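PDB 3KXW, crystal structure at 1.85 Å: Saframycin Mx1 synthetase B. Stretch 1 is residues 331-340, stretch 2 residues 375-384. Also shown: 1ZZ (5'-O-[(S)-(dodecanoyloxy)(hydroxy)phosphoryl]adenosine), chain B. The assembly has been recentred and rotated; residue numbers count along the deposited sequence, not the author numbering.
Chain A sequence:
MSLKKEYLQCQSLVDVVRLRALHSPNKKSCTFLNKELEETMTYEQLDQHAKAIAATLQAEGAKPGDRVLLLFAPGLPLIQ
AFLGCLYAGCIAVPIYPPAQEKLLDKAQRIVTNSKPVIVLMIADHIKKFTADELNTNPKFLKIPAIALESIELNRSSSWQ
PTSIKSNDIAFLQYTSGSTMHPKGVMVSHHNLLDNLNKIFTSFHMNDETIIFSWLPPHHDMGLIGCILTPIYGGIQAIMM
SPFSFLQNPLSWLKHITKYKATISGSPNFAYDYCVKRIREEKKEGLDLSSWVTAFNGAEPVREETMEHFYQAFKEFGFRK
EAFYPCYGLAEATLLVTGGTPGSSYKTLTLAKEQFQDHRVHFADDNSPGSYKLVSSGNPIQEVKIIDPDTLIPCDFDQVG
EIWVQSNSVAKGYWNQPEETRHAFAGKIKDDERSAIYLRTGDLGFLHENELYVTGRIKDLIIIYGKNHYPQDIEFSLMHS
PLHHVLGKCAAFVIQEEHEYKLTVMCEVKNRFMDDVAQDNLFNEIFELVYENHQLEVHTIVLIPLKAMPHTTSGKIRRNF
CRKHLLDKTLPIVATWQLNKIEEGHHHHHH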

# COMPACT_ATOMS: atom_id res chain seq x y z
N GLU A 331 -1.28 10.59 4.96
CA GLU A 331 -1.37 11.93 5.56
C GLU A 331 -1.19 11.90 7.07
O GLU A 331 -0.88 12.91 7.71
CB GLU A 331 -2.70 12.61 5.18
CG GLU A 331 -2.75 13.10 3.74
CD GLU A 331 -3.24 12.04 2.77
OE1 GLU A 331 -3.19 10.83 3.13
OE2 GLU A 331 -3.69 12.40 1.65
N ALA A 332 -1.40 10.72 7.66
CA ALA A 332 -1.15 10.53 9.09
C ALA A 332 0.06 9.62 9.32
O ALA A 332 0.17 8.95 10.35
CB ALA A 332 -2.38 9.98 9.78
N THR A 333 0.98 9.66 8.36
CA THR A 333 2.16 8.82 8.31
C THR A 333 1.79 7.39 8.00
O THR A 333 2.10 6.89 6.93
CB THR A 333 3.04 8.96 9.59
OG1 THR A 333 3.44 10.33 9.73
CG2 THR A 333 4.27 8.14 9.46
N LEU A 334 1.09 6.72 8.92
CA LEU A 334 0.56 5.41 8.57
C LEU A 334 -0.56 5.01 9.50
O LEU A 334 -1.72 5.17 9.17
CB LEU A 334 1.65 4.33 8.56
CG LEU A 334 1.17 2.96 8.04
CD1 LEU A 334 0.85 3.02 6.55
CD2 LEU A 334 2.26 1.93 8.33
N LEU A 335 -0.21 4.48 10.67
CA LEU A 335 -1.20 3.78 11.50
C LEU A 335 -2.04 4.73 12.34
O LEU A 335 -1.48 5.51 13.11
CB LEU A 335 -0.47 2.77 12.41
CG LEU A 335 -1.31 1.99 13.42
CD1 LEU A 335 -2.33 1.05 12.70
CD2 LEU A 335 -0.39 1.22 14.37
N VAL A 336 -3.37 4.61 12.22
CA VAL A 336 -4.33 5.48 12.94
C VAL A 336 -5.15 4.69 13.95
O VAL A 336 -5.29 5.11 15.10
CB VAL A 336 -5.27 6.23 11.96
CG1 VAL A 336 -6.38 7.03 12.69
CG2 VAL A 336 -4.44 7.17 11.10
N THR A 337 -5.69 3.54 13.53
CA THR A 337 -6.44 2.68 14.45
C THR A 337 -6.03 1.22 14.32
O THR A 337 -5.63 0.78 13.26
CB THR A 337 -8.00 2.76 14.23
OG1 THR A 337 -8.36 2.14 12.99
CG2 THR A 337 -8.47 4.18 14.22
N GLY A 338 -6.14 0.48 15.42
CA GLY A 338 -5.89 -0.95 15.44
C GLY A 338 -6.27 -1.52 16.79
O GLY A 338 -6.31 -0.79 17.79
N GLY A 339 -6.57 -2.81 16.83
CA GLY A 339 -7.01 -3.40 18.09
C GLY A 339 -5.88 -3.92 18.94
O GLY A 339 -4.75 -3.44 18.87
N THR A 340 -6.19 -4.95 19.74
CA THR A 340 -5.20 -5.63 20.55
C THR A 340 -4.79 -6.95 19.88
O THR A 340 -5.64 -7.81 19.62
CB THR A 340 -5.78 -5.94 21.95
OG1 THR A 340 -6.18 -4.71 22.58
CG2 THR A 340 -4.75 -6.65 22.81
N SER A 375 -14.57 -4.07 12.54
CA SER A 375 -13.89 -3.01 13.27
C SER A 375 -12.45 -2.82 12.78
O SER A 375 -11.73 -3.79 12.65
CB SER A 375 -13.84 -3.33 14.75
OG SER A 375 -13.07 -2.36 15.44
N SER A 376 -12.04 -1.57 12.57
CA SER A 376 -10.63 -1.27 12.32
C SER A 376 -9.86 -0.99 13.62
O SER A 376 -8.70 -0.59 13.58
CB SER A 376 -10.45 -0.11 11.32
OG SER A 376 -10.83 -0.51 10.01
N GLY A 377 -10.49 -1.21 14.77
CA GLY A 377 -9.75 -1.16 16.03
C GLY A 377 -9.91 0.14 16.82
O GLY A 377 -10.74 0.98 16.50
N ASN A 378 -9.11 0.30 17.86
CA ASN A 378 -9.24 1.47 18.72
C ASN A 378 -8.43 2.60 18.14
O ASN A 378 -7.41 2.34 17.53
CB ASN A 378 -8.66 1.14 20.09
CG ASN A 378 -9.38 0.02 20.78
OD1 ASN A 378 -10.54 0.15 21.17
ND2 ASN A 378 -8.71 -1.10 20.91
N PRO A 379 -8.84 3.86 18.40
CA PRO A 379 -7.99 4.99 17.99
C PRO A 379 -6.62 4.93 18.65
O PRO A 379 -6.53 4.88 19.88
CB PRO A 379 -8.76 6.21 18.49
CG PRO A 379 -10.21 5.77 18.51
CD PRO A 379 -10.14 4.31 18.92
N ILE A 380 -5.56 4.93 17.85
CA ILE A 380 -4.20 5.00 18.36
C ILE A 380 -3.73 6.44 18.23
O ILE A 380 -3.12 6.97 19.15
CB ILE A 380 -3.29 4.04 17.59
CG1 ILE A 380 -3.72 2.60 17.87
CG2 ILE A 380 -1.81 4.28 17.96
CD1 ILE A 380 -3.20 1.59 16.87
N GLN A 381 -3.99 7.07 17.07
CA GLN A 381 -3.97 8.51 16.97
C GLN A 381 -5.34 8.98 17.42
O GLN A 381 -6.29 8.22 17.36
CB GLN A 381 -3.70 8.97 15.54
CG GLN A 381 -2.37 8.43 14.99
CD GLN A 381 -1.95 9.10 13.69
OE1 GLN A 381 -2.08 10.32 13.52
NE2 GLN A 381 -1.44 8.30 12.77
N GLU A 382 -5.46 10.23 17.86
CA GLU A 382 -6.78 10.76 18.21
C GLU A 382 -7.70 10.79 16.97
O GLU A 382 -7.31 11.32 15.93
CB GLU A 382 -6.69 12.16 18.83
CG GLU A 382 -8.09 12.83 18.97
CD GLU A 382 -8.03 14.28 19.48
OE1 GLU A 382 -7.06 14.63 20.18
OE2 GLU A 382 -8.96 15.06 19.18
N VAL A 383 -8.91 10.24 17.10
CA VAL A 383 -9.88 10.17 16.00
C VAL A 383 -11.19 10.84 16.42
O VAL A 383 -11.74 10.52 17.48
CB VAL A 383 -10.20 8.70 15.63
CG1 VAL A 383 -11.45 8.62 14.74
CG2 VAL A 383 -9.01 8.04 14.95
N LYS A 384 -11.67 11.80 15.64
CA LYS A 384 -13.00 12.36 15.83
C LYS A 384 -13.88 12.12 14.61
O LYS A 384 -13.40 12.14 13.48
CB LYS A 384 -12.92 13.87 16.12
CG LYS A 384 -12.51 14.17 17.54
CD LYS A 384 -12.64 15.66 17.83
CE LYS A 384 -12.15 16.00 19.24
NZ LYS A 384 -12.68 15.04 20.22
P 1ZZ B . -2.88 5.36 1.64
C1 1ZZ B . 4.14 -3.71 10.72
N1 1ZZ B . -8.19 2.58 3.97
O1 1ZZ B . -3.54 2.51 3.07
C2 1ZZ B . 2.93 -3.38 9.83
N2 1ZZ B . -7.37 1.43 5.71
O2 1ZZ B . -2.21 4.42 2.84
C3 1ZZ B . 2.09 -2.24 10.40
N3 1ZZ B . -10.67 1.76 4.15
O3 1ZZ B . -2.55 6.75 1.89
C4 1ZZ B . 1.18 -1.64 9.32
N4 1ZZ B . -10.95 0.19 5.96
O4 1ZZ B . -2.27 4.87 0.23
C5 1ZZ B . 0.02 -0.82 9.91
N5 1ZZ B . -9.27 -0.44 7.45
O5 1ZZ B . -4.53 5.14 1.56
C6 1ZZ B . -0.89 -0.38 8.75
O6 1ZZ B . -6.94 3.77 2.19
C7 1ZZ B . -2.25 0.33 8.98
O7 1ZZ B . -9.45 5.23 2.44
C8 1ZZ B . -3.17 0.61 7.78
O8 1ZZ B . -7.84 6.87 3.37
C9 1ZZ B . -2.71 1.90 7.08
C10 1ZZ B . -3.02 1.94 5.56
C11 1ZZ B . -2.26 3.15 4.95
C12 1ZZ B . -3.03 3.63 3.71
C13 1ZZ B . -5.35 5.31 2.70
C14 1ZZ B . -6.68 5.04 2.38
C15 1ZZ B . -7.69 5.54 3.46
C16 1ZZ B . -8.79 4.84 3.25
C17 1ZZ B . -8.22 3.54 2.96
C18 1ZZ B . -7.03 2.26 4.79
C19 1ZZ B . -8.82 1.13 5.50
C20 1ZZ B . -9.29 1.84 4.52
C21 1ZZ B . -11.47 0.94 4.79
C22 1ZZ B . -9.77 0.26 6.29

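Stretches 331-340 and 375-384 bury 580 Å² between them, summed over both sides; the antiparallel pairing is confined to T337 with P379 and G338 with N378. S375 makes no contact across the interface; its OG accepts a hydrogen bond from G377 N (2.9 Å) within the stretch. S376 serves two partners, its carbonyl O taking the hydroxyl OG1 of T337 (2.8 Å) and its OG accepting a weak hydrogen bond from N5 of the bound adenylate 1ZZ (3.0 Å). G377 must lack a side chain: its CA lies 3.6 Å from G338 C, and a CB would strike G338 C and G339 N. At N378 the backbones close a reciprocal pair, G338 N to N378 O (3.1 Å) and N378 N to G338 O (3.0 Å). P379, with no NH to offer, suits the non-hydrogen-bonded position opposite T337, whose CG2 rests 3.9 Å from P379 CA. The strand then breaks, and V336 O receives both I380 N (2.8 Å) and Q381 N (3.1 Å). I380 points toward stretch 1, its CD1 packing 3.8 Å from L335 CD2 and 3.5 Å from G338 N. Q381, well buried, reaches in with its amide: NE2 donates to A332 O (3.0 Å) and L335 O (2.8 Å), satisfying two carbonyls at once. E382 turns away; V383 turns back, its CG2 meeting V336 CG1 at 3.6 Å in an apolar contact. K384 lies out of reach.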